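Succinate-semialdehyde dehydrogenase (NAD(P)(+)) (Marinobacter aquaeolei, PDB 3RH9) probably oxidises succinate semialdehyde to succinate with a nicotinamide cofactor, as a member of the aldehyde dehydrogenase family. Local coordinates at residues L12-W20 / D198-L209; P160-L168 / T186-M197. All blocks are in the same frame, centred on the assembly; numbering follows the deposited sequence.

Interaction 1: L12-W20 / D198-L209; sequences LTGYIGGRW and DKLDLPDGMVNL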
loop_
_atom_site.group_PDB
_atom_site.type_symbol
_atom_site.label_atom_id
_atom_site.label_comp_id
_atom_site.label_asym_id
_atom_site.label_seq_id
_atom_site.Cartn_x
_atom_site.Cartn_y
_atom_site.Cartn_z
ATOM N N LEU A 12 -33.549 7.663 10.643
ATOM C CA LEU A 12 -32.739 6.737 11.404
ATOM C C LEU A 12 -32.705 5.442 10.610
ATOM O O LEU A 12 -33.404 4.487 10.913
ATOM C CB LEU A 12 -33.348 6.530 12.793
ATOM C CG LEU A 12 -32.364 6.519 13.961
ATOM C CD1 LEU A 12 -31.464 5.293 13.872
ATOM C CD2 LEU A 12 -31.522 7.794 14.014
ATOM N N THR A 13 -31.894 5.429 9.569
ATOM C CA THR A 13 -31.861 4.308 8.649
ATOM C C THR A 13 -30.662 4.521 7.748
ATOM O O THR A 13 -29.937 5.508 7.891
ATOM C CB THR A 13 -33.149 4.253 7.802
ATOM O OG1 THR A 13 -33.036 3.241 6.801
ATOM C CG2 THR A 13 -33.405 5.586 7.120
ATOM N N GLY A 14 -30.451 3.599 6.819
ATOM C CA GLY A 14 -29.328 3.701 5.910
ATOM C C GLY A 14 -29.503 4.769 4.855
ATOM O O GLY A 14 -30.488 5.508 4.835
ATOM N N TYR A 15 -28.528 4.858 3.966
ATOM C CA TYR A 15 -28.574 5.848 2.911
ATOM C C TYR A 15 -27.977 5.259 1.664
ATOM O O TYR A 15 -26.757 5.182 1.527
ATOM C CB TYR A 15 -27.791 7.090 3.306
ATOM C CG TYR A 15 -28.006 8.270 2.384
ATOM C CD1 TYR A 15 -27.226 8.445 1.243
ATOM C CD2 TYR A 15 -28.986 9.207 2.658
ATOM C CE1 TYR A 15 -27.414 9.529 0.410
ATOM C CE2 TYR A 15 -29.189 10.299 1.827
ATOM C CZ TYR A 15 -28.398 10.456 0.708
ATOM O OH TYR A 15 -28.606 11.549 -0.094
ATOM N N ILE A 16 -28.843 4.842 0.752
ATOM C CA ILE A 16 -28.402 4.193 -0.464
ATOM C C ILE A 16 -28.921 4.940 -1.673
ATOM O O ILE A 16 -30.137 5.142 -1.809
ATOM C CB ILE A 16 -28.921 2.766 -0.514
ATOM C CG1 ILE A 16 -28.247 1.936 0.570
ATOM C CG2 ILE A 16 -28.714 2.176 -1.881
ATOM C CD1 ILE A 16 -28.808 0.523 0.686
ATOM N N GLY A 17 -27.996 5.347 -2.540
ATOM C CA GLY A 17 -28.333 5.913 -3.834
ATOM C C GLY A 17 -29.212 7.147 -3.777
ATOM O O GLY A 17 -30.010 7.396 -4.679
ATOM N N GLY A 18 -29.061 7.921 -2.708
ATOM C CA GLY A 18 -29.757 9.188 -2.571
ATOM C C GLY A 18 -30.918 9.070 -1.607
ATOM O O GLY A 18 -31.440 10.072 -1.129
ATOM N N ARG A 19 -31.318 7.832 -1.327
ATOM C CA ARG A 19 -32.503 7.572 -0.537
ATOM C C ARG A 19 -32.145 7.122 0.860
ATOM O O ARG A 19 -31.178 6.380 1.058
ATOM C CB ARG A 19 -33.343 6.470 -1.177
ATOM C CG ARG A 19 -33.724 6.715 -2.603
ATOM C CD ARG A 19 -34.686 5.641 -3.097
ATOM N NE ARG A 19 -35.135 5.983 -4.435
ATOM C CZ ARG A 19 -34.380 5.854 -5.525
ATOM N NH1 ARG A 19 -33.141 5.368 -5.422
ATOM N NH2 ARG A 19 -34.858 6.212 -6.718
ATOM N N TRP A 20 -32.953 7.555 1.821
ATOM C CA TRP A 20 -32.929 6.970 3.146
ATOM C C TRP A 20 -33.753 5.694 3.111
ATOM O O TRP A 20 -34.974 5.750 3.052
ATOM C CB TRP A 20 -33.536 7.932 4.154
ATOM C CG TRP A 20 -32.779 9.203 4.329
ATOM C CD1 TRP A 20 -33.043 10.401 3.735
ATOM C CD2 TRP A 20 -31.640 9.416 5.171
ATOM N NE1 TRP A 20 -32.140 11.347 4.150
ATOM C CE2 TRP A 20 -31.267 10.771 5.033
ATOM C CE3 TRP A 20 -30.904 8.597 6.032
ATOM C CZ2 TRP A 20 -30.186 11.326 5.724
ATOM C CZ3 TRP A 20 -29.832 9.148 6.710
ATOM C CH2 TRP A 20 -29.483 10.501 6.551
ATOM N N ASP A 198 -27.016 15.239 2.719
ATOM C CA ASP A 198 -28.176 14.889 1.933
ATOM C C ASP A 198 -28.766 16.144 1.312
ATOM O O ASP A 198 -29.543 16.077 0.369
ATOM C CB ASP A 198 -29.188 14.230 2.859
ATOM C CG ASP A 198 -30.515 13.991 2.194
ATOM O OD1 ASP A 198 -30.510 13.569 1.016
ATOM O OD2 ASP A 198 -31.559 14.218 2.857
ATOM N N LYS A 199 -28.376 17.298 1.841
ATOM C CA LYS A 199 -28.930 18.569 1.400
ATOM C C LYS A 199 -27.892 19.389 0.663
ATOM O O LYS A 199 -27.921 20.616 0.706
ATOM C CB LYS A 199 -29.487 19.344 2.597
ATOM C CG LYS A 199 -30.612 18.583 3.282
ATOM C CD LYS A 199 -31.221 19.332 4.460
ATOM C CE LYS A 199 -32.180 18.413 5.253
ATOM N NZ LYS A 199 -33.075 17.559 4.403
ATOM N N LEU A 200 -26.991 18.708 -0.028
ATOM C CA LEU A 200 -25.883 19.380 -0.677
ATOM C C LEU A 200 -25.774 19.033 -2.162
ATOM O O LEU A 200 -24.782 19.371 -2.821
ATOM C CB LEU A 200 -24.585 19.043 0.041
ATOM C CG LEU A 200 -24.458 19.591 1.457
ATOM C CD1 LEU A 200 -23.055 19.337 1.985
ATOM C CD2 LEU A 200 -24.772 21.062 1.464
ATOM N N ASP A 201 -26.789 18.357 -2.691
ATOM C CA ASP A 201 -26.798 18.050 -4.111
ATOM C C ASP A 201 -25.594 17.239 -4.594
ATOM O O ASP A 201 -25.061 17.486 -5.675
ATOM C CB ASP A 201 -26.898 19.340 -4.919
ATOM C CG ASP A 201 -28.215 19.461 -5.656
ATOM O OD1 ASP A 201 -28.885 18.414 -5.870
ATOM O OD2 ASP A 201 -28.575 20.606 -6.021
ATOM N N LEU A 202 -25.167 16.272 -3.792
ATOM C CA LEU A 202 -24.183 15.303 -4.238
ATOM C C LEU A 202 -24.875 14.396 -5.246
ATOM O O LEU A 202 -26.092 14.215 -5.174
ATOM C CB LEU A 202 -23.684 14.477 -3.053
ATOM C CG LEU A 202 -22.532 15.052 -2.219
ATOM C CD1 LEU A 202 -22.523 16.582 -2.219
ATOM C CD2 LEU A 202 -22.561 14.505 -0.786
ATOM N N PRO A 203 -24.110 13.831 -6.196
ATOM C CA PRO A 203 -24.649 12.816 -7.119
ATOM C C PRO A 203 -25.220 11.592 -6.388
ATOM O O PRO A 203 -24.633 11.113 -5.422
ATOM C CB PRO A 203 -23.423 12.400 -7.943
ATOM C CG PRO A 203 -22.481 13.561 -7.846
ATOM C CD PRO A 203 -22.723 14.220 -6.521
ATOM N N ASP A 204 -26.355 11.089 -6.852
ATOM C CA ASP A 204 -26.925 9.874 -6.292
ATOM C C ASP A 204 -25.917 8.723 -6.369
ATOM O O ASP A 204 -25.543 8.287 -7.453
ATOM C CB ASP A 204 -28.224 9.490 -7.022
ATOM C CG ASP A 204 -29.450 10.240 -6.506
ATOM O OD1 ASP A 204 -29.285 11.126 -5.640
ATOM O OD2 ASP A 204 -30.583 9.949 -6.967
ATOM N N GLY A 205 -25.488 8.226 -5.217
ATOM C CA GLY A 205 -24.535 7.134 -5.165
ATOM C C GLY A 205 -23.124 7.514 -4.737
ATOM O O GLY A 205 -22.317 6.626 -4.510
HETATM N N MSE A 206 -22.800 8.804 -4.629
HETATM C CA MSE A 206 -21.435 9.185 -4.252
HETATM C C MSE A 206 -21.108 8.817 -2.810
HETATM O O MSE A 206 -19.973 8.445 -2.492
HETATM C CB MSE A 206 -21.184 10.667 -4.463
HETATM C CG MSE A 206 -20.843 11.021 -5.877
HETATM SE SE MSE A 206 -19.153 10.251 -6.564
HETATM C CE MSE A 206 -17.979 10.670 -5.052
ATOM N N VAL A 207 -22.103 8.930 -1.937
ATOM C CA VAL A 207 -21.952 8.500 -0.557
ATOM C C VAL A 207 -23.106 7.578 -0.203
ATOM O O VAL A 207 -24.215 7.756 -0.684
ATOM C CB VAL A 207 -21.924 9.682 0.398
ATOM C CG1 VAL A 207 -20.838 10.652 -0.009
ATOM C CG2 VAL A 207 -23.254 10.371 0.392
ATOM N N ASN A 208 -22.817 6.569 0.612
ATOM C CA ASN A 208 -23.791 5.563 1.024
ATOM C C ASN A 208 -23.477 5.093 2.439
ATOM O O ASN A 208 -22.312 4.924 2.797
ATOM C CB ASN A 208 -23.784 4.367 0.079
ATOM C CG ASN A 208 -23.896 4.772 -1.370
ATOM O OD1 ASN A 208 -22.895 5.031 -2.039
ATOM N ND2 ASN A 208 -25.116 4.814 -1.871
ATOM N N LEU A 209 -24.525 4.888 3.230
ATOM C CA LEU A 209 -24.391 4.529 4.632
ATOM C C LEU A 209 -25.006 3.160 4.917
ATOM O O LEU A 209 -26.159 2.913 4.618
ATOM C CB LEU A 209 -25.029 5.615 5.502
ATOM C CG LEU A 209 -25.102 5.397 7.021
ATOM C CD1 LEU A 209 -23.761 4.931 7.594
ATOM C CD2 LEU A 209 -25.609 6.671 7.733
#
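The Y15 hydroxyl reaches D198 because both side chains place CG anti to the backbone N (chi1 -169° and 172°). Y15 OH donates to D198 OD1 at 3.0 Å, reaching this oxygen on its anti side and from 31° out of the carboxylate plane. The second oxygen, D198 OD2, takes a weak bond of 3.2 Å from W20 NE1 at the edge of the indole, whose plane stands almost perpendicular to the carboxylate. Each oxygen thus has its own ring donor, and the two together should limit rotation of the group. Within the hairpin, the edge of the Y15 ring sits on the W20 face, CD2 of Y15 lying 3.6 Å above the indole plane.

The backbones meet in one antiparallel hydrogen-bonded pair, Y15 with L209: Y15 N to L209 O is 3.1 Å and L209 N to Y15 O 2.8 Å. On the side-chain side, Y15 CB touches L209 CB at 3.8 Å, and Y15 CE1 approaches V207 CG2 at 4.2 Å. Replacing Y15 with an alanine removes the phenol, which would probably leave D198 OD1 without this donor and open a gap between W20 and V207.

The type I' turn from I16 to R19 brings G17 and G18 alongside D204. Through the Y15-L209 bridge the hairpin of strands 14-16 and 19-21 docks on 207-209, an outermost strand of the mixed, largely parallel Rossmann-type sheet. That strand bonds to 178-181 on its inner side, while F194 of helix 188-197 packs against Y15, W20 and V207.

Interaction 2: P160-L168 / T186-M197; sequences PIGMIAKKL and TPLTMIAFFSVM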
loop_
_atom_site.group_PDB
_atom_site.type_symbol
_atom_site.label_atom_id
_atom_site.label_comp_id
_atom_site.label_asym_id
_atom_site.label_seq_id
_atom_site.Cartn_x
_atom_site.Cartn_y
_atom_site.Cartn_z
ATOM N N PRO A 160 -16.097 9.505 15.973
ATOM C CA PRO A 160 -17.302 9.282 15.167
ATOM C C PRO A 160 -17.419 10.248 13.977
ATOM O O PRO A 160 -18.030 9.882 12.977
ATOM C CB PRO A 160 -18.439 9.482 16.175
ATOM C CG PRO A 160 -17.803 9.213 17.515
ATOM C CD PRO A 160 -16.411 9.749 17.390
ATOM N N ILE A 161 -16.839 11.443 14.066
ATOM C CA ILE A 161 -16.811 12.337 12.910
ATOM C C ILE A 161 -15.413 12.602 12.345
ATOM O O ILE A 161 -15.265 12.840 11.168
ATOM C CB ILE A 161 -17.529 13.677 13.166
ATOM C CG1 ILE A 161 -18.114 14.211 11.859
ATOM C CG2 ILE A 161 -16.590 14.699 13.753
ATOM C CD1 ILE A 161 -19.180 13.322 11.230
ATOM N N GLY A 162 -14.388 12.567 13.179
ATOM C CA GLY A 162 -13.040 12.837 12.706
ATOM C C GLY A 162 -12.499 11.794 11.736
ATOM O O GLY A 162 -11.981 12.136 10.669
HETATM N N MSE A 163 -12.613 10.521 12.110
HETATM C CA MSE A 163 -12.145 9.439 11.257
HETATM C C MSE A 163 -12.721 9.552 9.855
HETATM O O MSE A 163 -11.984 9.736 8.887
HETATM C CB MSE A 163 -12.500 8.069 11.844
HETATM C CG MSE A 163 -11.724 7.711 13.090
HETATM SE SE MSE A 163 -9.845 8.243 12.927
HETATM C CE MSE A 163 -9.238 7.536 14.663
ATOM N N ILE A 164 -14.041 9.439 9.747
ATOM C CA ILE A 164 -14.672 9.428 8.444
ATOM C C ILE A 164 -14.242 10.632 7.599
ATOM O O ILE A 164 -14.132 10.525 6.383
ATOM C CB ILE A 164 -16.194 9.390 8.560
ATOM C CG1 ILE A 164 -16.807 9.020 7.206
ATOM C CG2 ILE A 164 -16.704 10.730 9.054
ATOM C CD1 ILE A 164 -16.140 7.832 6.525
ATOM N N ALA A 165 -13.983 11.762 8.252
ATOM C CA ALA A 165 -13.630 12.996 7.550
ATOM C C ALA A 165 -12.312 12.859 6.799
ATOM O O ALA A 165 -12.162 13.385 5.694
ATOM C CB ALA A 165 -13.569 14.163 8.513
ATOM N N LYS A 166 -11.360 12.153 7.412
ATOM C CA LYS A 166 -10.065 11.897 6.791
ATOM C C LYS A 166 -10.246 11.059 5.533
ATOM O O LYS A 166 -9.588 11.285 4.522
ATOM C CB LYS A 166 -9.117 11.155 7.746
ATOM C CG LYS A 166 -8.789 11.876 9.059
ATOM C CD LYS A 166 -8.044 10.937 10.011
ATOM C CE LYS A 166 -7.461 11.674 11.211
ATOM N NZ LYS A 166 -6.589 10.792 12.079
ATOM N N LYS A 167 -11.135 10.084 5.593
ATOM C CA LYS A 167 -11.247 9.150 4.491
ATOM C C LYS A 167 -12.067 9.717 3.345
ATOM O O LYS A 167 -11.751 9.498 2.184
ATOM C CB LYS A 167 -11.838 7.816 4.959
ATOM C CG LYS A 167 -11.055 7.123 6.045
ATOM C CD LYS A 167 -11.593 5.718 6.303
ATOM C CE LYS A 167 -10.868 5.065 7.464
ATOM N NZ LYS A 167 -9.412 4.930 7.193
ATOM N N LEU A 168 -13.127 10.442 3.677
ATOM C CA LEU A 168 -14.105 10.840 2.675
ATOM C C LEU A 168 -13.650 12.062 1.895
ATOM O O LEU A 168 -13.891 12.163 0.703
ATOM C CB LEU A 168 -15.465 11.069 3.315
ATOM C CG LEU A 168 -16.595 11.311 2.321
ATOM C CD1 LEU A 168 -16.445 10.385 1.122
ATOM C CD2 LEU A 168 -17.976 11.170 2.984
ATOM N N THR A 186 -21.395 4.119 17.748
ATOM C CA THR A 186 -21.532 5.526 17.369
ATOM C C THR A 186 -22.048 5.748 15.950
ATOM O O THR A 186 -21.381 6.384 15.140
ATOM C CB THR A 186 -20.201 6.280 17.548
ATOM O OG1 THR A 186 -19.136 5.491 17.000
ATOM C CG2 THR A 186 -19.933 6.555 19.031
ATOM N N PRO A 187 -23.255 5.249 15.654
ATOM C CA PRO A 187 -23.837 5.401 14.322
ATOM C C PRO A 187 -24.522 6.758 14.138
ATOM O O PRO A 187 -24.700 7.205 13.012
ATOM C CB PRO A 187 -24.899 4.307 14.281
ATOM C CG PRO A 187 -24.969 3.728 15.663
ATOM C CD PRO A 187 -24.191 4.587 16.571
ATOM N N LEU A 188 -24.901 7.406 15.230
ATOM C CA LEU A 188 -25.766 8.576 15.134
ATOM C C LEU A 188 -25.033 9.797 14.605
ATOM O O LEU A 188 -25.632 10.672 13.972
ATOM C CB LEU A 188 -26.425 8.895 16.482
ATOM C CG LEU A 188 -27.040 7.709 17.232
ATOM C CD1 LEU A 188 -27.401 8.133 18.641
ATOM C CD2 LEU A 188 -28.237 7.115 16.482
ATOM N N THR A 189 -23.739 9.874 14.877
ATOM C CA THR A 189 -22.978 10.999 14.388
ATOM C C THR A 189 -22.945 10.819 12.888
ATOM O O THR A 189 -23.027 11.782 12.133
ATOM C CB THR A 189 -21.566 11.046 14.992
ATOM O OG1 THR A 189 -21.673 11.352 16.380
ATOM C CG2 THR A 189 -20.736 12.127 14.354
HETATM N N MSE A 190 -22.854 9.562 12.464
HETATM C CA MSE A 190 -22.777 9.252 11.050
HETATM C C MSE A 190 -24.092 9.623 10.375
HETATM O O MSE A 190 -24.116 10.247 9.305
HETATM C CB MSE A 190 -22.452 7.773 10.828
HETATM C CG MSE A 190 -21.943 7.491 9.422
HETATM SE SE MSE A 190 -20.337 8.569 9.081
HETATM C CE MSE A 190 -20.547 8.867 7.195
ATOM N N ILE A 191 -25.190 9.238 11.007
ATOM C CA ILE A 191 -26.485 9.568 10.460
ATOM C C ILE A 191 -26.623 11.086 10.315
ATOM O O ILE A 191 -27.065 11.578 9.277
ATOM C CB ILE A 191 -27.625 8.947 11.283
ATOM C CG1 ILE A 191 -27.558 7.428 11.168
ATOM C CG2 ILE A 191 -28.963 9.428 10.769
ATOM C CD1 ILE A 191 -28.565 6.717 11.996
ATOM N N ALA A 192 -26.202 11.820 11.343
ATOM C CA ALA A 192 -26.266 13.280 11.329
ATOM C C ALA A 192 -25.467 13.870 10.174
ATOM O O ALA A 192 -25.939 14.756 9.457
ATOM C CB ALA A 192 -25.777 13.845 12.651
ATOM N N PHE A 193 -24.251 13.367 10.003
ATOM C CA PHE A 193 -23.405 13.721 8.873
ATOM C C PHE A 193 -24.118 13.481 7.524
ATOM O O PHE A 193 -24.125 14.357 6.651
ATOM C CB PHE A 193 -22.097 12.936 8.945
ATOM C CG PHE A 193 -21.068 13.396 7.974
ATOM C CD1 PHE A 193 -20.934 14.739 7.677
ATOM C CD2 PHE A 193 -20.225 12.487 7.360
ATOM C CE1 PHE A 193 -19.970 15.169 6.771
ATOM C CE2 PHE A 193 -19.256 12.906 6.459
ATOM C CZ PHE A 193 -19.123 14.244 6.160
ATOM N N PHE A 194 -24.721 12.306 7.355
ATOM C CA PHE A 194 -25.417 12.019 6.112
ATOM C C PHE A 194 -26.617 12.919 5.947
ATOM O O PHE A 194 -26.911 13.363 4.844
ATOM C CB PHE A 194 -25.804 10.547 5.999
ATOM C CG PHE A 194 -24.787 9.730 5.282
ATOM C CD1 PHE A 194 -24.920 9.468 3.938
ATOM C CD2 PHE A 194 -23.669 9.266 5.934
ATOM C CE1 PHE A 194 -23.977 8.724 3.258
ATOM C CE2 PHE A 194 -22.721 8.519 5.255
ATOM C CZ PHE A 194 -22.875 8.253 3.913
ATOM N N SER A 195 -27.306 13.209 7.043
ATOM C CA SER A 195 -28.403 14.163 6.980
ATOM C C SER A 195 -27.908 15.512 6.460
ATOM O O SER A 195 -28.563 16.124 5.611
ATOM C CB SER A 195 -29.070 14.337 8.341
ATOM O OG SER A 195 -30.126 15.274 8.244
ATOM N N VAL A 196 -26.756 15.969 6.957
ATOM C CA VAL A 196 -26.186 17.229 6.482
ATOM C C VAL A 196 -25.767 17.176 5.007
ATOM O O VAL A 196 -25.967 18.144 4.289
ATOM C CB VAL A 196 -25.016 17.752 7.369
ATOM C CG1 VAL A 196 -24.280 18.914 6.682
ATOM C CG2 VAL A 196 -25.531 18.204 8.717
HETATM N N MSE A 197 -25.202 16.057 4.555
HETATM C CA MSE A 197 -24.755 15.929 3.159
HETATM C C MSE A 197 -25.912 15.735 2.187
HETATM O O MSE A 197 -25.798 16.005 0.989
HETATM C CB MSE A 197 -23.799 14.747 2.993
HETATM C CG MSE A 197 -22.427 14.975 3.568
HETATM SE SE MSE A 197 -21.163 13.527 3.162
HETATM C CE MSE A 197 -22.007 12.098 4.230
HETATM O O HOH W 1 -19.636 7.532 13.110
#
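P160 and T186 are joined by a single water that donates to both carbonyls, to P160 O at 2.8 Å and to T186 O at 2.9 Å. It ties together the two loops that lead into helices 162-174 and 188-197, and no direct hydrogen bond spans the segments. Beside it, the P160 ring lies against T186 through CG and against T189 through CB; the T189 hydroxyl is bonded to E98 of helix 88-99.

Further along, the contact is purely apolar. With CG1 anti to the backbone N (chi1 -150°), the I161 side chain crosses those of T189 and F193 at about a right angle, and its CD1 meets T189 CG2 at 3.7 Å and also touches F193 CB. I164 CG1 crosses the M190 chain, 4.0 Å from the M190 selenium. L168 CD2 serves two neighbours: it approaches F193 CE2 at 4.1 Å, and it meets the selenium of M197 tip to tip at 4.0 Å. The M197 methyl lies over one face of F193, offset toward its rim, and over the centre of F194.

The axes of segments 162-168 and 188-197 come no nearer than 11.3 Å, at 46°, so the contact is made by side chains, not by close backbones. I180, on strand 178-181, is touched by I164, L168 and M190, as expected for successive beta-alpha-beta crossovers whose helices lie on one side of a Rossmann-type sheet. I164 is about 11 Å, side chain to side chain, from E256, the predicted active-site residue. Cohesion here probably comes mainly from hydrophobic burial and fit, the water being the polar link at the loop end.

Helix 188-197 is common ground: interaction 2 uses the side facing helix 162-174, while the N-terminal hairpin of interaction 1 reaches other residues of the same helix. F194 packs on V207 and N208, M190 on L209, and W20 on S195, so the two contacts, with centres 12 Å apart, merge into continuous packing. Interaction 2 is the core one: every touching residue is buried and the contact's centre lies about 12 Å from that of the chain. Interaction 1, centred about 23 Å out, is only partly buried. Chemistry follows place: the outer contact relies on strand pairing and a carboxylate held by ring donors, the inner one on apolar groups and a single bridging water.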